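Local coordinates for Cgl0159-like domain-containing protein (Corynebacterium glutamicum, PDB 3FOK), which is of unknown function but belongs to the TIM-barrel clan, its parallel strands curling into a closed barrel flanked by helices, at residues D97-L101 with G102-D106. Residues are numbered along the deposited sequence; the frame is centred on the assembly and turned at random.
Sequences DLAAL and GLLDD
L98 and L103 both set CG opposite their own carbonyl carbon, with chi1 at -71° and -48°, and this brings the two leucines together at about a right angle, CD2 of L98 lying 3.9 Å from CD1 of L103. The backbone turn behind them is a Schellman motif closing the helix. G102, at a positive phi of 72°, turns the chain out of the helix, and L103 N bonds back to L98 O at 3.0 Å in a nearly straight bond. The second bond, from G102 N to A99 O at 2.9 Å, is more bent, and its donor stands well above the carbonyl plane. L103 CG also rests 3.8 Å from L101 CB. L104 then points its side chain back at the last helical turn: its CD1 touches L98 CB, while its CD2 sits 3.9 Å from A99 CB and also meets the A99 backbone. Apolar contacts thus pack across the same turn that the two amide bonds close. Helix 8-20 packs against A100 and L101, and helix 69-81 receives L103 on A77 and L104 on L80. Beyond the turn, D105 OD1 accepts a hydrogen bond from R33 N, and D106 forms a salt bridge with the R33 side chain as the chain runs on into barrel strand 108-112.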
loop_
_atom_site.group_PDB
_atom_site.type_symbol
_atom_site.label_atom_id
_atom_site.label_comp_id
_atom_site.label_asym_id
_atom_site.label_seq_id
_atom_site.Cartn_x
_atom_site.Cartn_y
_atom_site.Cartn_z
ATOM N N ASP A 97 -5.301 -28.582 15.374
ATOM C CA ASP A 97 -5.021 -29.671 16.304
ATOM C C ASP A 97 -6.332 -30.332 16.718
ATOM O O ASP A 97 -6.520 -31.529 16.510
ATOM C CB ASP A 97 -4.276 -29.173 17.545
ATOM C CG ASP A 97 -2.840 -28.778 17.244
ATOM O OD1 ASP A 97 -2.247 -29.354 16.306
ATOM O OD2 ASP A 97 -2.298 -27.902 17.957
ATOM N N LEU A 98 -7.242 -29.548 17.290
ATOM C CA LEU A 98 -8.532 -30.076 17.715
ATOM C C LEU A 98 -9.230 -30.819 16.578
ATOM O O LEU A 98 -9.893 -31.828 16.805
ATOM C CB LEU A 98 -9.433 -28.947 18.219
ATOM C CG LEU A 98 -9.078 -28.281 19.552
ATOM C CD1 LEU A 98 -9.986 -27.080 19.790
ATOM C CD2 LEU A 98 -9.218 -29.293 20.683
ATOM N N ALA A 99 -9.077 -30.326 15.354
ATOM C CA ALA A 99 -9.704 -30.974 14.210
ATOM C C ALA A 99 -9.004 -32.294 13.922
ATOM O O ALA A 99 -9.647 -33.315 13.675
ATOM C CB ALA A 99 -9.639 -30.062 12.986
ATOM N N ALA A 100 -7.676 -32.267 13.960
ATOM C CA ALA A 100 -6.876 -33.458 13.705
ATOM C C ALA A 100 -7.198 -34.534 14.740
ATOM O O ALA A 100 -7.272 -35.715 14.410
ATOM C CB ALA A 100 -5.398 -33.108 13.747
ATOM N N LEU A 101 -7.388 -34.115 15.989
ATOM C CA LEU A 101 -7.721 -35.034 17.076
ATOM C C LEU A 101 -9.145 -35.561 16.936
ATOM O O LEU A 101 -9.556 -36.453 17.673
ATOM C CB LEU A 101 -7.597 -34.343 18.439
ATOM C CG LEU A 101 -6.257 -34.087 19.135
ATOM C CD1 LEU A 101 -5.112 -34.716 18.368
ATOM C CD2 LEU A 101 -6.062 -32.590 19.284
ATOM N N GLY A 102 -9.896 -34.990 16.000
ATOM C CA GLY A 102 -11.266 -35.417 15.778
ATOM C C GLY A 102 -12.259 -35.005 16.853
ATOM O O GLY A 102 -13.235 -35.705 17.093
ATOM N N LEU A 103 -12.029 -33.863 17.492
ATOM C CA LEU A 103 -12.916 -33.387 18.553
ATOM C C LEU A 103 -13.898 -32.295 18.117
ATOM O O LEU A 103 -14.546 -31.675 18.959
ATOM C CB LEU A 103 -12.083 -32.847 19.718
ATOM C CG LEU A 103 -10.938 -33.727 20.222
ATOM C CD1 LEU A 103 -10.162 -32.978 21.293
ATOM C CD2 LEU A 103 -11.489 -35.033 20.767
ATOM N N LEU A 104 -14.025 -32.066 16.813
ATOM C CA LEU A 104 -14.908 -31.010 16.329
ATOM C C LEU A 104 -16.157 -31.424 15.549
ATOM O O LEU A 104 -16.664 -30.644 14.741
ATOM C CB LEU A 104 -14.094 -30.007 15.498
ATOM C CG LEU A 104 -13.308 -28.923 16.251
ATOM C CD1 LEU A 104 -12.719 -29.468 17.534
ATOM C CD2 LEU A 104 -12.216 -28.376 15.342
ATOM N N ASP A 105 -16.658 -32.634 15.784
ATOM C CA ASP A 105 -17.868 -33.085 15.100
ATOM C C ASP A 105 -19.073 -32.472 15.795
ATOM O O ASP A 105 -19.165 -32.505 17.021
ATOM C CB ASP A 105 -18.000 -34.609 15.149
ATOM C CG ASP A 105 -16.958 -35.316 14.313
ATOM O OD1 ASP A 105 -16.792 -34.945 13.134
ATOM O OD2 ASP A 105 -16.314 -36.252 14.834
ATOM N N ASP A 106 -19.994 -31.914 15.015
ATOM C CA ASP A 106 -21.198 -31.302 15.570
ATOM C C ASP A 106 -20.896 -30.114 16.469
ATOM O O ASP A 106 -21.653 -29.814 17.390
ATOM C CB ASP A 106 -22.001 -32.332 16.367
ATOM C CG ASP A 106 -22.724 -33.322 15.478
ATOM O OD1 ASP A 106 -23.161 -34.372 16.000
ATOM O OD2 ASP A 106 -22.869 -33.050 14.263
#